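Local coordinates for protein lactaldehyde dehydrogenase (Escherichia coli, PDB 2IMP) that catalyses the irreversible NAD-dependent oxidation of lactaldehyde, formed from fucose and rhamnose, to lactate, and also oxidises glycolaldehyde, at residues E179-N184 with P327-A332; L89-G94 with N316-N321; G148-N153 with A160-P165. One frame throughout, in Å; residues are numbered along the deposited sequence.

Contact 1: residues E179-N184 with P327-A332; sequences EFTPNN and PLINAA. With NAI (1,4-dihydronicotinamide adenine dinucleotide), chain D.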
loop_
_atom_site.group_PDB
_atom_site.type_symbol
_atom_site.label_atom_id
_atom_site.label_comp_id
_atom_site.label_asym_id
_atom_site.label_seq_id
_atom_site.Cartn_x
_atom_site.Cartn_y
_atom_site.Cartn_z
ATOM N N GLU A 179 -5.942 38.769 3.154
ATOM C CA GLU A 179 -5.610 40.187 3.198
ATOM C C GLU A 179 -5.399 40.719 4.635
ATOM O O GLU A 179 -4.815 41.782 4.832
ATOM C CB GLU A 179 -6.689 41.027 2.500
ATOM C CG GLU A 179 -8.107 40.801 3.002
ATOM C CD GLU A 179 -8.859 39.772 2.174
ATOM O OE1 GLU A 179 -9.905 40.137 1.594
ATOM O OE2 GLU A 179 -8.403 38.603 2.094
ATOM N N PHE A 180 -5.880 39.956 5.614
ATOM C CA PHE A 180 -5.754 40.317 7.020
ATOM C C PHE A 180 -4.433 39.864 7.663
ATOM O O PHE A 180 -3.986 40.442 8.654
ATOM C CB PHE A 180 -6.905 39.719 7.829
ATOM C CG PHE A 180 -8.253 40.161 7.373
ATOM C CD1 PHE A 180 -8.619 41.501 7.448
ATOM C CD2 PHE A 180 -9.155 39.247 6.843
ATOM C CE1 PHE A 180 -9.862 41.927 6.998
ATOM C CE2 PHE A 180 -10.398 39.663 6.389
ATOM C CZ PHE A 180 -10.752 41.005 6.468
ATOM N N THR A 181 -3.824 38.827 7.092
ATOM C CA THR A 181 -2.575 38.289 7.624
ATOM C C THR A 181 -1.510 37.955 6.539
ATOM O O THR A 181 -1.054 36.816 6.428
ATOM C CB THR A 181 -2.852 37.008 8.460
ATOM O OG1 THR A 181 -3.482 36.018 7.635
ATOM C CG2 THR A 181 -3.773 37.319 9.634
ATOM N N PRO A 182 -1.102 38.957 5.750
ATOM C CA PRO A 182 -0.112 38.749 4.693
ATOM C C PRO A 182 1.368 38.875 5.120
ATOM O O PRO A 182 2.259 38.347 4.448
ATOM C CB PRO A 182 -0.485 39.820 3.684
ATOM C CG PRO A 182 -0.826 40.973 4.593
ATOM C CD PRO A 182 -1.678 40.313 5.667
ATOM N N ASN A 183 1.616 39.575 6.221
ATOM C CA ASN A 183 2.982 39.797 6.680
ATOM C C ASN A 183 3.838 38.546 6.877
ATOM O O ASN A 183 4.980 38.497 6.415
ATOM C CB ASN A 183 2.973 40.645 7.946
ATOM C CG ASN A 183 2.365 42.003 7.705
ATOM O OD1 ASN A 183 2.404 42.505 6.583
ATOM N ND2 ASN A 183 1.808 42.608 8.746
ATOM N N ASN A 184 3.282 37.554 7.563
ATOM C CA ASN A 184 3.996 36.309 7.770
ATOM C C ASN A 184 4.331 35.643 6.420
ATOM O O ASN A 184 5.363 34.989 6.277
ATOM C CB ASN A 184 3.154 35.359 8.624
ATOM C CG ASN A 184 1.873 34.944 7.937
ATOM O OD1 ASN A 184 1.876 34.019 7.105
ATOM N ND2 ASN A 184 0.781 35.606 8.250
ATOM N N PRO A 327 -7.223 39.105 20.794
ATOM C CA PRO A 327 -8.439 39.675 20.210
ATOM C C PRO A 327 -8.910 38.885 18.968
ATOM O O PRO A 327 -8.163 38.074 18.418
ATOM C CB PRO A 327 -7.992 41.074 19.828
ATOM C CG PRO A 327 -6.597 40.815 19.331
ATOM C CD PRO A 327 -6.036 39.882 20.393
ATOM N N LEU A 328 -10.152 39.116 18.559
ATOM C CA LEU A 328 -10.661 38.482 17.357
ATOM C C LEU A 328 -10.001 39.134 16.119
ATOM O O LEU A 328 -9.525 40.270 16.209
ATOM C CB LEU A 328 -12.181 38.624 17.282
ATOM C CG LEU A 328 -12.977 37.948 18.398
ATOM C CD1 LEU A 328 -14.466 38.040 18.084
ATOM C CD2 LEU A 328 -12.560 36.490 18.522
ATOM N N ILE A 329 -9.977 38.430 14.990
ATOM C CA ILE A 329 -9.323 38.948 13.790
ATOM C C ILE A 329 -9.747 40.363 13.324
ATOM O O ILE A 329 -8.896 41.210 13.057
ATOM C CB ILE A 329 -9.464 37.952 12.600
ATOM C CG1 ILE A 329 -8.507 38.345 11.473
ATOM C CG2 ILE A 329 -10.893 37.932 12.094
ATOM C CD1 ILE A 329 -7.042 38.361 11.885
ATOM N N ASN A 330 -11.049 40.611 13.232
ATOM C CA ASN A 330 -11.528 41.919 12.797
ATOM C C ASN A 330 -12.921 42.324 13.337
ATOM O O ASN A 330 -13.580 41.556 14.036
ATOM C CB ASN A 330 -11.545 41.992 11.267
ATOM C CG ASN A 330 -12.346 40.866 10.637
ATOM O OD1 ASN A 330 -13.436 40.526 11.099
ATOM N ND2 ASN A 330 -11.809 40.284 9.565
ATOM N N ALA A 331 -13.341 43.536 12.988
ATOM C CA ALA A 331 -14.625 44.074 13.414
ATOM C C ALA A 331 -15.836 43.180 13.090
ATOM O O ALA A 331 -16.650 42.888 13.966
ATOM C CB ALA A 331 -14.827 45.459 12.803
ATOM N N ALA A 332 -15.951 42.759 11.836
ATOM C CA ALA A 332 -17.064 41.907 11.445
ATOM C C ALA A 332 -17.139 40.625 12.271
ATOM O O ALA A 332 -18.223 40.163 12.621
ATOM C CB ALA A 332 -16.961 41.563 9.986
HETATM P PA NAI D . -12.435 33.388 4.096
HETATM O O1A NAI D . -13.016 32.389 3.185
HETATM O O2A NAI D . -13.301 34.645 4.237
HETATM O O5B NAI D . -10.976 33.780 3.579
HETATM C C5B NAI D . -9.945 32.834 3.338
HETATM C C4B NAI D . -9.231 33.094 2.001
HETATM O O4B NAI D . -10.128 32.967 0.896
HETATM C C3B NAI D . -8.621 34.499 1.871
HETATM O O3B NAI D . -7.322 34.416 1.292
HETATM C C2B NAI D . -9.641 35.233 1.024
HETATM O O2B NAI D . -9.171 36.373 0.353
HETATM C C1B NAI D . -10.124 34.147 0.097
HETATM N N9A NAI D . -11.480 34.399 -0.476
HETATM C C8A NAI D . -12.623 34.948 0.104
HETATM N N7A NAI D . -13.618 34.976 -0.835
HETATM C C5A NAI D . -13.137 34.463 -1.989
HETATM C C6A NAI D . -13.710 34.250 -3.260
HETATM N N6A NAI D . -14.975 34.589 -3.505
HETATM N N1A NAI D . -12.930 33.681 -4.278
HETATM C C2A NAI D . -11.597 33.322 -4.036
HETATM N N3A NAI D . -11.034 33.536 -2.768
HETATM C C4A NAI D . -11.795 34.092 -1.767
HETATM O O3 NAI D . -12.254 32.627 5.497
HETATM P PN NAI D . -11.457 33.142 6.801
HETATM O O1N NAI D . -10.095 33.581 6.450
HETATM O O2N NAI D . -11.584 32.061 7.837
HETATM O O5D NAI D . -12.400 34.380 7.251
HETATM C C5D NAI D . -12.104 35.741 7.069
HETATM C C4D NAI D . -13.289 36.524 7.588
HETATM O O4D NAI D . -13.157 37.885 7.191
HETATM C C3D NAI D . -14.767 36.189 7.280
HETATM O O3D NAI D . -15.384 35.616 8.417
HETATM C C2D NAI D . -15.407 37.489 6.869
HETATM O O2D NAI D . -16.702 37.659 7.400
HETATM C C1D NAI D . -14.410 38.515 7.347
HETATM N N1N NAI D . -14.539 39.790 6.571
HETATM C C2N NAI D . -13.834 39.885 5.365
HETATM C C3N NAI D . -13.921 41.076 4.594
HETATM C C7N NAI D . -13.165 41.202 3.290
HETATM O O7N NAI D . -13.273 42.383 2.567
HETATM N N7N NAI D . -12.394 40.234 2.792
HETATM C C4N NAI D . -14.734 42.154 5.079
HETATM C C5N NAI D . -15.444 42.036 6.309
HETATM C C6N NAI D . -15.333 40.837 7.049
#
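Next to Phe180, whose ring meets Asn330, the carboxylate of Glu179 accepts a bond from the cofactor: NAI O2B, on the adenosine ribose, donates to Glu179 OE2 at 2.9 Å. The other oxygen turns to the far end of the same cofactor, where NAI N7N reaches Glu179 OE1 at 2.8 Å, though the bend at the hydrogen makes this bond weak. Chi1 of 54° sets CG of Glu179 over the centre of one face of the Phe180 ring, and the bend at chi2 (-94°) turns the carboxylate to the cofactor. Over the opposite face, displaced toward the rim, comes the amide nitrogen of Asn330, with ND2 3.4 Å from Phe180 CZ. Ring and amide planes stand 62° apart, so the two groups do not stack flat. What fixes the amide is its other end: Asn330 OD1 caps Ala333 N at the start of helix 331-346, and ND2 is thereby turned to the ring. The nicotinamide arrives at the ring's edge, in its plane, NAI C2N lying 3.5 Å from Phe180 CZ. From the second segment, Ala332 CB touches NAI C6N at 3.4 Å. Behind the ring the contact is purely apolar, with Ile329 CG1 4.2 Å from Phe180 CB and Ile329 CD1 meeting the methyl of Thr181. One aromatic side chain thus joins a glutamate, a helix N-cap and the nicotinamide at the phenyl edge. This is part of the NAD pocket of an aldehyde dehydrogenase, occupied by NADH with its nicotinamide near the glutamate that accepts from the adenosine ribose.

Contact 2: residues L89-G94 with N316-N321; sequences LIVEEG and NPAERN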
loop_
_atom_site.group_PDB
_atom_site.type_symbol
_atom_site.label_atom_id
_atom_site.label_comp_id
_atom_site.label_asym_id
_atom_site.label_seq_id
_atom_site.Cartn_x
_atom_site.Cartn_y
_atom_site.Cartn_z
ATOM N N LEU A 89 5.410 38.594 13.926
ATOM C CA LEU A 89 4.559 39.022 12.827
ATOM C C LEU A 89 3.163 38.413 12.960
ATOM O O LEU A 89 2.150 39.096 12.788
ATOM C CB LEU A 89 5.166 38.620 11.483
ATOM C CG LEU A 89 6.467 39.319 11.085
ATOM C CD1 LEU A 89 7.013 38.700 9.802
ATOM C CD2 LEU A 89 6.206 40.815 10.907
ATOM N N ILE A 90 3.128 37.123 13.289
ATOM C CA ILE A 90 1.862 36.430 13.470
ATOM C C ILE A 90 1.070 37.015 14.658
ATOM O O ILE A 90 -0.130 37.286 14.552
ATOM C CB ILE A 90 2.091 34.914 13.686
ATOM C CG1 ILE A 90 2.806 34.329 12.462
ATOM C CG2 ILE A 90 0.758 34.207 13.921
ATOM C CD1 ILE A 90 3.116 32.844 12.574
ATOM N N VAL A 91 1.765 37.203 15.777
ATOM C CA VAL A 91 1.149 37.800 16.957
ATOM C C VAL A 91 0.503 39.161 16.615
ATOM O O VAL A 91 -0.673 39.406 16.882
ATOM C CB VAL A 91 2.201 38.056 18.066
ATOM C CG1 VAL A 91 1.566 38.819 19.219
ATOM C CG2 VAL A 91 2.781 36.737 18.560
ATOM N N GLU A 92 1.314 40.011 15.995
ATOM C CA GLU A 92 0.924 41.350 15.588
ATOM C C GLU A 92 -0.297 41.454 14.637
ATOM O O GLU A 92 -1.206 42.252 14.872
ATOM C CB GLU A 92 2.135 42.032 14.952
ATOM C CG GLU A 92 1.862 43.406 14.387
ATOM C CD GLU A 92 3.127 44.068 13.888
ATOM O OE1 GLU A 92 3.851 43.428 13.092
ATOM O OE2 GLU A 92 3.395 45.224 14.290
ATOM N N GLU A 93 -0.311 40.655 13.573
ATOM C CA GLU A 93 -1.419 40.712 12.625
ATOM C C GLU A 93 -2.565 39.704 12.879
ATOM O O GLU A 93 -3.721 39.978 12.551
ATOM C CB GLU A 93 -0.893 40.548 11.191
ATOM C CG GLU A 93 -0.396 39.150 10.845
ATOM C CD GLU A 93 0.307 39.087 9.492
ATOM O OE1 GLU A 93 -0.050 39.865 8.575
ATOM O OE2 GLU A 93 1.214 38.243 9.344
ATOM N N GLY A 94 -2.231 38.560 13.473
ATOM C CA GLY A 94 -3.233 37.541 13.737
ATOM C C GLY A 94 -3.876 37.618 15.111
ATOM O O GLY A 94 -4.930 37.017 15.346
ATOM N N ASN A 316 -3.957 42.223 24.792
ATOM C CA ASN A 316 -2.938 42.379 23.761
ATOM C C ASN A 316 -1.784 41.341 23.876
ATOM O O ASN A 316 -0.981 41.398 24.808
ATOM C CB ASN A 316 -2.360 43.793 23.835
ATOM C CG ASN A 316 -1.472 44.122 22.660
ATOM O OD1 ASN A 316 -0.732 43.270 22.171
ATOM N ND2 ASN A 316 -1.525 45.368 22.208
ATOM N N PRO A 317 -1.701 40.400 22.919
ATOM C CA PRO A 317 -0.673 39.352 22.893
ATOM C C PRO A 317 0.769 39.901 22.978
ATOM O O PRO A 317 1.635 39.305 23.614
ATOM C CB PRO A 317 -0.922 38.650 21.557
ATOM C CG PRO A 317 -2.361 38.888 21.303
ATOM C CD PRO A 317 -2.545 40.323 21.716
ATOM N N ALA A 318 1.007 41.026 22.316
ATOM C CA ALA A 318 2.329 41.640 22.303
ATOM C C ALA A 318 2.797 42.207 23.663
ATOM O O ALA A 318 3.995 42.250 23.944
ATOM C CB ALA A 318 2.374 42.742 21.244
ATOM N N GLU A 319 1.848 42.623 24.494
ATOM C CA GLU A 319 2.180 43.203 25.789
ATOM C C GLU A 319 1.958 42.279 26.994
ATOM O O GLU A 319 2.382 42.581 28.109
ATOM C CB GLU A 319 1.396 44.498 25.988
ATOM C CG GLU A 319 1.537 45.459 24.827
ATOM C CD GLU A 319 1.251 46.889 25.214
ATOM O OE1 GLU A 319 0.150 47.160 25.742
ATOM O OE2 GLU A 319 2.134 47.745 24.988
ATOM N N ARG A 320 1.290 41.161 26.748
ATOM C CA ARG A 320 1.015 40.192 27.793
ATOM C C ARG A 320 1.358 38.750 27.395
ATOM O O ARG A 320 0.757 38.192 26.480
ATOM C CB ARG A 320 -0.460 40.266 28.202
ATOM C CG ARG A 320 -0.856 41.586 28.834
ATOM C CD ARG A 320 -1.205 41.405 30.297
ATOM N NE ARG A 320 -2.513 40.783 30.455
ATOM C CZ ARG A 320 -3.015 40.373 31.614
ATOM N NH1 ARG A 320 -2.320 40.512 32.732
ATOM N NH2 ARG A 320 -4.219 39.828 31.652
ATOM N N ASN A 321 2.343 38.173 28.072
ATOM C CA ASN A 321 2.729 36.800 27.808
ATOM C C ASN A 321 2.156 35.852 28.872
ATOM O O ASN A 321 2.602 34.715 29.022
ATOM C CB ASN A 321 4.252 36.671 27.782
ATOM C CG ASN A 321 4.870 36.858 29.149
ATOM O OD1 ASN A 321 4.690 37.895 29.786
ATOM N ND2 ASN A 321 5.601 35.853 29.612
#
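An Asx turn in the loop between helices 298-310 and 331-346 presents Pro317 to Val91 on helix 83-94. The turn is made by Asn316, whose OD1 accepts from Ala318 N at 2.8 Å; the donor stands 15° from the carbonyl plane, and the angle of 130° at the hydrogen is bent, in keeping with so short a turn. The backbone carbonyl of the same residue is gripped twice, by Glu319 N at 3.1 Å and by Arg320 N at 3.0 Å. Asn316 therefore curls the chain around itself with both of its oxygens, and the proline at the next position is held out toward the helix.

The contact with the helix is small. Val91 puts one methyl forward: CG1 lies anti to the backbone N (chi1 174°) and touches Pro317 CB at 3.4 Å, closer than carbon atoms usually pack. The same methyl reaches the backbone at Ala318 N, 3.8 Å from CG1, and more loosely the methyl of Ala318, with CG1 and CB 4.5 Å apart. Valine and proline side chains run past each other in opposite directions, so they meet alongside rather than end on. The backbones come close as well, the CA atoms of Val91 and Pro317 being 6.4 Å apart. Polar ties to the loop come instead from the first turn of helix 98-116: Gln98 NE2 donates to Pro317 O, and Gln99 NE2 to Asn321 O, while Val91 also packs on Ala101.

With no hydrogen bond linking the two segments, the contact rests on apolar van der Waals packing: one methyl of a branched side chain against a rigid ring, whose position is likely to depend on the bonds inside the turn.

Contact 3: residues G148-N153 with A160-P165; sequences GILPWN and ARKMAP. With NAI (1,4-dihydronicotinamide adenine dinucleotide), chain D; LAC (lactic acid), chain E.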
loop_
_atom_site.group_PDB
_atom_site.type_symbol
_atom_site.label_atom_id
_atom_site.label_comp_id
_atom_site.label_asym_id
_atom_site.label_seq_id
_atom_site.Cartn_x
_atom_site.Cartn_y
_atom_site.Cartn_z
ATOM N N GLY A 148 -2.753 28.278 -4.020
ATOM C CA GLY A 148 -3.174 28.168 -2.642
ATOM C C GLY A 148 -3.732 29.476 -2.125
ATOM O O GLY A 148 -3.108 30.532 -2.235
ATOM N N ILE A 149 -4.928 29.396 -1.570
ATOM C CA ILE A 149 -5.600 30.547 -1.002
ATOM C C ILE A 149 -5.733 30.352 0.522
ATOM O O ILE A 149 -6.417 29.432 0.976
ATOM C CB ILE A 149 -6.974 30.717 -1.674
ATOM C CG1 ILE A 149 -6.776 30.844 -3.192
ATOM C CG2 ILE A 149 -7.681 31.929 -1.124
ATOM C CD1 ILE A 149 -8.058 30.878 -3.999
ATOM N N LEU A 150 -5.070 31.208 1.293
ATOM C CA LEU A 150 -5.048 31.047 2.742
ATOM C C LEU A 150 -5.953 31.956 3.604
ATOM O O LEU A 150 -6.265 33.086 3.234
ATOM C CB LEU A 150 -3.606 31.188 3.230
ATOM C CG LEU A 150 -2.534 30.652 2.277
ATOM C CD1 LEU A 150 -1.166 30.934 2.880
ATOM C CD2 LEU A 150 -2.733 29.155 2.023
ATOM N N PRO A 151 -6.359 31.447 4.779
ATOM C CA PRO A 151 -7.213 32.127 5.753
ATOM C C PRO A 151 -6.336 32.890 6.777
ATOM O O PRO A 151 -5.106 32.817 6.716
ATOM C CB PRO A 151 -7.960 30.971 6.397
ATOM C CG PRO A 151 -6.866 29.960 6.537
ATOM C CD PRO A 151 -6.151 30.042 5.178
ATOM N N TRP A 152 -6.973 33.601 7.707
ATOM C CA TRP A 152 -6.228 34.348 8.724
ATOM C C TRP A 152 -5.749 33.505 9.923
ATOM O O TRP A 152 -4.817 33.898 10.623
ATOM C CB TRP A 152 -7.052 35.510 9.273
ATOM C CG TRP A 152 -8.311 35.070 9.883
ATOM C CD1 TRP A 152 -9.436 34.989 9.273
ATOM C CD2 TRP A 152 -8.529 34.593 11.222
ATOM N NE1 TRP A 152 -10.429 34.493 10.099
ATOM C CE2 TRP A 152 -9.897 34.248 11.314
ATOM C CE3 TRP A 152 -7.724 34.440 12.332
ATOM C CZ2 TRP A 152 -10.466 33.734 12.475
ATOM C CZ3 TRP A 152 -8.284 33.930 13.485
ATOM C CH2 TRP A 152 -9.653 33.589 13.551
ATOM N N ASN A 153 -6.409 32.372 10.160
ATOM C CA ASN A 153 -6.037 31.480 11.257
ATOM C C ASN A 153 -4.908 30.506 10.839
ATOM O O ASN A 153 -4.997 29.865 9.792
ATOM C CB ASN A 153 -7.265 30.697 11.732
ATOM C CG ASN A 153 -7.077 30.106 13.118
ATOM O OD1 ASN A 153 -6.730 30.816 14.064
ATOM N ND2 ASN A 153 -7.310 28.802 13.249
ATOM N N ALA A 160 2.824 26.347 4.256
ATOM C CA ALA A 160 3.558 25.100 4.142
ATOM C C ALA A 160 2.648 23.898 3.862
ATOM O O ALA A 160 2.984 23.026 3.061
ATOM C CB ALA A 160 4.364 24.850 5.419
ATOM N N ARG A 161 1.498 23.873 4.528
ATOM C CA ARG A 161 0.561 22.777 4.343
ATOM C C ARG A 161 0.195 22.554 2.865
ATOM O O ARG A 161 -0.136 21.437 2.455
ATOM C CB ARG A 161 -0.704 23.025 5.156
ATOM C CG ARG A 161 -1.607 21.803 5.283
ATOM C CD ARG A 161 -2.826 22.117 6.143
ATOM N NE ARG A 161 -3.006 21.129 7.197
ATOM C CZ ARG A 161 -3.923 21.210 8.156
ATOM N NH1 ARG A 161 -4.761 22.243 8.201
ATOM N NH2 ARG A 161 -3.995 20.259 9.081
ATOM N N LYS A 162 0.263 23.626 2.079
ATOM C CA LYS A 162 -0.036 23.518 0.659
ATOM C C LYS A 162 1.227 23.466 -0.239
ATOM O O LYS A 162 1.344 22.582 -1.067
ATOM C CB LYS A 162 -0.953 24.668 0.216
ATOM C CG LYS A 162 -2.244 24.752 1.023
ATOM C CD LYS A 162 -3.137 25.902 0.572
ATOM C CE LYS A 162 -4.291 26.120 1.552
ATOM N NZ LYS A 162 -5.149 24.913 1.724
ATOM N N MET A 163 2.167 24.390 -0.038
ATOM C CA MET A 163 3.378 24.428 -0.857
ATOM C C MET A 163 4.377 23.253 -0.678
ATOM O O MET A 163 5.014 22.837 -1.644
ATOM C CB MET A 163 4.115 25.770 -0.662
ATOM C CG MET A 163 4.930 25.910 0.625
ATOM S SD MET A 163 6.564 25.108 0.572
ATOM C CE MET A 163 7.487 26.249 -0.440
ATOM N N ALA A 164 4.509 22.732 0.540
ATOM C CA ALA A 164 5.432 21.627 0.784
ATOM C C ALA A 164 5.093 20.353 -0.044
ATOM O O ALA A 164 5.941 19.843 -0.780
ATOM C CB ALA A 164 5.480 21.301 2.287
ATOM N N PRO A 165 3.851 19.846 0.065
ATOM C CA PRO A 165 3.467 18.649 -0.700
ATOM C C PRO A 165 3.503 18.987 -2.211
ATOM O O PRO A 165 3.944 18.183 -3.031
ATOM C CB PRO A 165 2.036 18.371 -0.239
ATOM C CG PRO A 165 1.915 19.119 1.067
ATOM C CD PRO A 165 2.719 20.352 0.856
HETATM P PA NAI D . -12.435 33.388 4.096
HETATM O O1A NAI D . -13.016 32.389 3.185
HETATM O O2A NAI D . -13.301 34.645 4.237
HETATM O O5B NAI D . -10.976 33.780 3.579
HETATM C C5B NAI D . -9.945 32.834 3.338
HETATM C C4B NAI D . -9.231 33.094 2.001
HETATM O O4B NAI D . -10.128 32.967 0.896
HETATM C C3B NAI D . -8.621 34.499 1.871
HETATM O O3B NAI D . -7.322 34.416 1.292
HETATM C C2B NAI D . -9.641 35.233 1.024
HETATM O O2B NAI D . -9.171 36.373 0.353
HETATM C C1B NAI D . -10.124 34.147 0.097
HETATM N N9A NAI D . -11.480 34.399 -0.476
HETATM C C8A NAI D . -12.623 34.948 0.104
HETATM N N7A NAI D . -13.618 34.976 -0.835
HETATM C C5A NAI D . -13.137 34.463 -1.989
HETATM C C6A NAI D . -13.710 34.250 -3.260
HETATM N N6A NAI D . -14.975 34.589 -3.505
HETATM N N1A NAI D . -12.930 33.681 -4.278
HETATM C C2A NAI D . -11.597 33.322 -4.036
HETATM N N3A NAI D . -11.034 33.536 -2.768
HETATM C C4A NAI D . -11.795 34.092 -1.767
HETATM O O3 NAI D . -12.254 32.627 5.497
HETATM P PN NAI D . -11.457 33.142 6.801
HETATM O O1N NAI D . -10.095 33.581 6.450
HETATM O O2N NAI D . -11.584 32.061 7.837
HETATM O O5D NAI D . -12.400 34.380 7.251
HETATM C C5D NAI D . -12.104 35.741 7.069
HETATM C C4D NAI D . -13.289 36.524 7.588
HETATM O O4D NAI D . -13.157 37.885 7.191
HETATM C C3D NAI D . -14.767 36.189 7.280
HETATM O O3D NAI D . -15.384 35.616 8.417
HETATM C C2D NAI D . -15.407 37.489 6.869
HETATM O O2D NAI D . -16.702 37.659 7.400
HETATM C C1D NAI D . -14.410 38.515 7.347
HETATM N N1N NAI D . -14.539 39.790 6.571
HETATM C C2N NAI D . -13.834 39.885 5.365
HETATM C C3N NAI D . -13.921 41.076 4.594
HETATM C C7N NAI D . -13.165 41.202 3.290
HETATM O O7N NAI D . -13.273 42.383 2.567
HETATM N N7N NAI D . -12.394 40.234 2.792
HETATM C C4N NAI D . -14.734 42.154 5.079
HETATM C C5N NAI D . -15.444 42.036 6.309
HETATM C C6N NAI D . -15.333 40.837 7.049
HETATM C C LAC E . -6.592 23.373 11.023
HETATM C CA LAC E . -6.923 24.798 10.694
HETATM C CB LAC E . -5.664 25.667 10.856
HETATM O O LAC E . -6.707 22.498 10.164
HETATM O OHN LAC E . -7.350 24.900 9.325
HETATM O OXT LAC E . -6.216 23.058 12.268
#
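Two flat groups flank the meeting of Leu150 and Lys162, each turned to a different ligand. The Trp152 indole has Asn153 CB over one face, offset toward the rim, and the cofactor oxygen NAI O5D at its edge, in plane, 3.5 Å from Trp152 NE1. A pyrophosphate oxygen approaches obliquely, NAI O1N lying 3.2 Å from Trp152 CD1, and takes a weak bond from the backbone N of the same residue. The guanidinium of Arg161 receives lactate at its edge: NH1 donates to LAC O at 2.8 Å, almost straight at 176°. NH2 forms salt bridges with Asp461 and Glu443, which limit the group's rotation; Glu443 also lines the lactate site.

Arg161 lies on the helix, and Trp152 on the loop leading to it, of the beta-alpha-beta unit of strand 134-149, helix 155-168 and strand 172-176, part of the NAD-binding fold. Just past the strand end, Leu150 O accepts from the ribose hydroxyl NAI O3B at 2.6 Å. Were Trp152 replaced by alanine, NAI O5D would probably lose the indole at its side and a gap would open beside Ile329 and Gln283, which the ring touches.

Between strand and helix, Lys162 lays its aliphatic chain along Leu150, with CE only 3.4 Å from Leu150 CD2, a tight pair. Its CD passes 3.9 Å from Gly148 CA, where a beta carbon would be crowded. The chain runs extended until a final bend (chi4 -58°) turns the buried NZ to the hydroxyls of Ser226 and Thr228, its hydrogen-bond partners.

How the contacts relate
From the N terminus, helix 83-94 supplies the first half of contact 2, whose partner lies 221 residues further on. Within that loop contact 3 opens and closes, with six residues between its segments, joining the end of strand 134-149 to helix 155-168. Contact 1 begins soon afterwards, at residues 179-184, in series with contact 3. Residues 316-321 then close contact 2 and 327-332 close contact 1; these two therefore cross. Both bring the chain leading into helix 331-346 against earlier parts. Glu93 joins contacts 1 and 2 by accepting from Asn183 N and Asn184 N, while Trp152 of contact 3 packs against Thr181 and Ile329 of contact 1. Contacts 1 and 3 share the cofactor.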